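Type III secretion system effector protein ExoU (Pseudomonas fluorescens, PDB 4QMK) is probably a patatin-like phospholipase delivered into host cells by type III secretion and directed to the plasma membrane through phosphatidylinositol 4,5-bisphosphate binding. Local coordinates at residues K411-L414 with Q415-R419; A593-E596 with L597-A601. All coordinates share one frame; numbering follows the deposited sequence.

Contact 1: K411-L414 with Q415-R419; sequences KQHL and QAQAR
His-413 and Gln-417, one helical turn apart in helix 408-431, meet through the imidazole and the middle of the glutamine chain. His-413 NE2 approaches Gln-417 CG at 3.6 Å, and ring and amide planes are only 16° apart. The chain of Gln-417 turns off about its CB-CG bond (chi2 -92°), which lays its amide near the ring; NE2 of His-413 is hydrogen-bonded instead to the hydroxyl of Ser-389 in strand 382-389. Four i to i+4 bonds satisfy the carbonyls of Lys-411 to Leu-414 and the N-H groups of Gln-415 to Ala-418. Lys-411 O takes Gln-415 N at 2.9 Å, and His-413 O takes Gln-417 N at the same length. Gln-412 O receives Ala-416 N at 3.1 Å. Leu-414 O accepts Ala-418 N at 3.0 Å, and a weaker bond reaches it from Gln-417 N. Gln-415 runs its aliphatic part past Lys-411 O and then extends until NE2 reaches Asn-127 OD1 and Ile-79 O, while Lys-411 NZ bonds to the backbone oxygen of Asn-127. The Arg-419 guanidinium forms a salt bridge with Glu-90. The polar ends of His-413, Lys-411 and Gln-415 are thus bonded to strand 382-389, the end of helix 119-127 and the loop at Ile-79, while Leu-414 and Ala-418 pack on strand 382-389 of the mixed sheet.

Contact 2: A593-E596 with L597-A601; sequences ANVE and LLQRA
Four backbone bonds join Ala-593, Asn-594, Val-595 and Glu-596 to Leu-597, Leu-598, Gln-599 and Arg-600, forming regular alpha-helix in helix 592-606. The straightest runs from Leu-598 N to Asn-594 O, 2.9 Å long with an N-H...O angle of 172°; Arg-600 N to Glu-596 O follows at 167°. Among the side chains, the Asn-594 amide has its firmest partner beyond these residues: ND2 gives hydrogen bonds to Arg-626 O and to Gln-590 OE1, linking the start of the helix to the loop after helix 611-624.

Around the carbonyls lies the packing. Leu-598 leans over Asn-594 O, with CG 3.2 Å from that oxygen. Gln-599 does likewise at Val-595 O, which CG of Gln-599 approaches to 3.4 Å, and its extended chain then runs side by side with Val-595, Gln-599 OE1 coming to 3.9 Å from Val-595 CG1. That methyl stands anti to the backbone N (chi1 168°), on the flank where the glutamine passes. Leu-597 sets CB 3.4 Å from Ala-593 O. Further out, Leu-597 touches His-624 and Tyr-625, Leu-598 packs against Ile-581, Ser-584 and Leu-585 of helix 555-585, and Ala-601 meets Val-617 and Ile-621. This part of the helix is amphipathic: Leu-598 and Ala-601 are buried against helices 555-585 and 611-624, Glu-596, Gln-599 and Arg-600 are exposed, and the buried Asn-594 amide is satisfied by hydrogen bonds.

From the N terminus, strands 36-42, 47-51 and 57-61 begin a small antiparallel sheet; the mixed sheet and its helices follow, and the chain then reaches contact 1 near the start of helix 408-431. Contact 1 lies within one helix and closes no loop. Its helix rests against strand 382-389, helix 81-90 and the end of helix 119-127. Strand 434-438 next returns the chain to the first sheet, and a series of helices, including 555-585, leads to contact 2, again within one helix, 592-606, which packs against helices 555-585 and 611-624. The two follow in series, neither nesting nor crossing; the nearest atoms of contacts 1 and 2 are about 33 Å apart.

Contact 1: K411-L414 with Q415-R419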
# COMPACT_ATOMS: atom_id res chain seq x y z
N LYS A 411 -36.99 5.84 -22.46
CA LYS A 411 -35.54 5.90 -22.31
C LYS A 411 -34.89 6.44 -23.60
O LYS A 411 -33.98 7.27 -23.55
CB LYS A 411 -34.98 4.50 -21.99
CG LYS A 411 -35.49 3.92 -20.67
CD LYS A 411 -34.79 2.62 -20.29
CE LYS A 411 -35.49 1.96 -19.10
NZ LYS A 411 -34.84 0.66 -18.77
N GLN A 412 -35.35 5.92 -24.73
CA GLN A 412 -34.86 6.30 -26.05
C GLN A 412 -35.13 7.78 -26.26
O GLN A 412 -34.32 8.48 -26.84
CB GLN A 412 -35.61 5.42 -27.11
CG GLN A 412 -34.85 5.07 -28.41
CD GLN A 412 -35.43 3.79 -29.12
OE1 GLN A 412 -35.66 2.73 -28.48
NE2 GLN A 412 -35.63 3.88 -30.45
N HIS A 413 -36.25 8.27 -25.77
CA HIS A 413 -36.59 9.67 -25.95
C HIS A 413 -35.71 10.63 -25.06
O HIS A 413 -35.22 11.67 -25.54
CB HIS A 413 -38.06 9.95 -25.64
CG HIS A 413 -38.41 11.41 -25.78
ND1 HIS A 413 -38.60 12.00 -27.02
CD2 HIS A 413 -38.46 12.41 -24.87
CE1 HIS A 413 -38.80 13.30 -26.85
NE2 HIS A 413 -38.72 13.58 -25.56
N LEU A 414 -35.55 10.26 -23.80
CA LEU A 414 -34.81 11.06 -22.86
C LEU A 414 -33.36 11.11 -23.32
O LEU A 414 -32.73 12.18 -23.35
CB LEU A 414 -34.92 10.46 -21.47
CG LEU A 414 -34.64 11.48 -20.39
CD1 LEU A 414 -35.80 12.46 -20.31
CD2 LEU A 414 -34.41 10.80 -19.05
N GLN A 415 -32.87 9.96 -23.76
CA GLN A 415 -31.52 9.87 -24.28
C GLN A 415 -31.34 10.77 -25.50
O GLN A 415 -30.32 11.42 -25.65
CB GLN A 415 -31.19 8.43 -24.61
CG GLN A 415 -31.07 7.58 -23.34
CD GLN A 415 -30.99 6.12 -23.61
OE1 GLN A 415 -31.00 5.69 -24.75
NE2 GLN A 415 -30.86 5.33 -22.54
N ALA A 416 -32.35 10.82 -26.35
CA ALA A 416 -32.26 11.71 -27.53
C ALA A 416 -32.34 13.22 -27.13
O ALA A 416 -31.83 14.03 -27.82
CB ALA A 416 -33.32 11.34 -28.56
N GLN A 417 -33.01 13.55 -26.02
CA GLN A 417 -33.06 14.92 -25.53
C GLN A 417 -31.68 15.36 -25.02
O GLN A 417 -31.23 16.48 -25.26
CB GLN A 417 -34.03 15.02 -24.38
CG GLN A 417 -35.46 14.84 -24.79
CD GLN A 417 -36.10 16.16 -25.11
OE1 GLN A 417 -36.35 16.49 -26.28
NE2 GLN A 417 -36.35 16.95 -24.06
N ALA A 418 -31.05 14.46 -24.29
CA ALA A 418 -29.73 14.68 -23.79
C ALA A 418 -28.74 14.87 -24.94
O ALA A 418 -27.90 15.80 -24.92
CB ALA A 418 -29.31 13.50 -22.94
N ARG A 419 -28.86 14.01 -25.94
CA ARG A 419 -27.97 14.03 -27.10
C ARG A 419 -28.02 15.39 -27.75
O ARG A 419 -26.96 16.00 -28.04
CB ARG A 419 -28.37 12.96 -28.09
CG ARG A 419 -27.51 12.88 -29.34
CD ARG A 419 -28.12 11.89 -30.34
NE ARG A 419 -27.20 11.56 -31.43
CZ ARG A 419 -27.16 10.38 -32.05
NH1 ARG A 419 -27.95 9.37 -31.69
NH2 ARG A 419 -26.27 10.19 -33.02

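Contact 2: A593-E596 with L597-A601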
# COMPACT_ATOMS: atom_id res chain seq x y z
N ALA A 593 -20.32 33.31 12.63
CA ALA A 593 -19.02 33.89 12.78
C ALA A 593 -17.95 32.87 12.35
O ALA A 593 -16.94 33.22 11.70
CB ALA A 593 -18.80 34.40 14.22
N ASN A 594 -18.18 31.62 12.69
CA ASN A 594 -17.29 30.53 12.27
C ASN A 594 -17.34 30.32 10.75
O ASN A 594 -16.33 30.03 10.12
CB ASN A 594 -17.64 29.21 13.00
CG ASN A 594 -17.08 29.14 14.40
OD1 ASN A 594 -16.25 29.96 14.79
ND2 ASN A 594 -17.49 28.13 15.16
N VAL A 595 -18.53 30.46 10.15
CA VAL A 595 -18.66 30.35 8.67
C VAL A 595 -17.87 31.45 7.99
O VAL A 595 -17.14 31.23 7.03
CB VAL A 595 -20.18 30.39 8.26
CG1 VAL A 595 -20.40 30.55 6.78
CG2 VAL A 595 -20.86 29.12 8.74
N GLU A 596 -18.00 32.64 8.53
CA GLU A 596 -17.28 33.81 8.01
C GLU A 596 -15.76 33.59 8.14
O GLU A 596 -15.02 33.84 7.21
CB GLU A 596 -17.74 35.02 8.80
CG GLU A 596 -17.25 36.37 8.35
CD GLU A 596 -17.89 37.50 9.18
OE1 GLU A 596 -18.37 37.24 10.33
OE2 GLU A 596 -17.93 38.65 8.68
N LEU A 597 -15.32 33.11 9.30
CA LEU A 597 -13.89 32.86 9.57
C LEU A 597 -13.31 31.81 8.59
O LEU A 597 -12.30 32.04 7.96
CB LEU A 597 -13.73 32.36 11.01
CG LEU A 597 -12.34 31.93 11.44
CD1 LEU A 597 -11.44 33.14 11.61
CD2 LEU A 597 -12.39 31.16 12.73
N LEU A 598 -14.00 30.67 8.47
CA LEU A 598 -13.61 29.62 7.56
C LEU A 598 -13.59 30.05 6.10
O LEU A 598 -12.67 29.68 5.35
CB LEU A 598 -14.51 28.41 7.75
CG LEU A 598 -14.32 27.75 9.13
CD1 LEU A 598 -15.34 26.67 9.35
CD2 LEU A 598 -12.94 27.17 9.30
N GLN A 599 -14.59 30.83 5.69
CA GLN A 599 -14.60 31.37 4.34
C GLN A 599 -13.41 32.31 4.10
O GLN A 599 -12.73 32.18 3.08
CB GLN A 599 -15.91 32.06 4.03
CG GLN A 599 -17.02 31.11 3.59
CD GLN A 599 -18.38 31.79 3.52
OE1 GLN A 599 -18.61 32.83 4.15
NE2 GLN A 599 -19.28 31.21 2.76
N ARG A 600 -13.15 33.21 5.03
CA ARG A 600 -12.00 34.09 4.92
C ARG A 600 -10.70 33.25 4.81
O ARG A 600 -9.81 33.55 4.00
CB ARG A 600 -11.93 35.06 6.10
CG ARG A 600 -10.75 35.99 5.99
CD ARG A 600 -10.64 37.25 6.85
NE ARG A 600 -9.42 37.96 6.39
CZ ARG A 600 -8.83 39.00 6.99
NH1 ARG A 600 -9.33 39.54 8.09
NH2 ARG A 600 -7.73 39.52 6.45
N ALA A 601 -10.66 32.14 5.57
CA ALA A 601 -9.51 31.26 5.55
C ALA A 601 -9.30 30.65 4.18
O ALA A 601 -8.17 30.48 3.78
CB ALA A 601 -9.64 30.16 6.58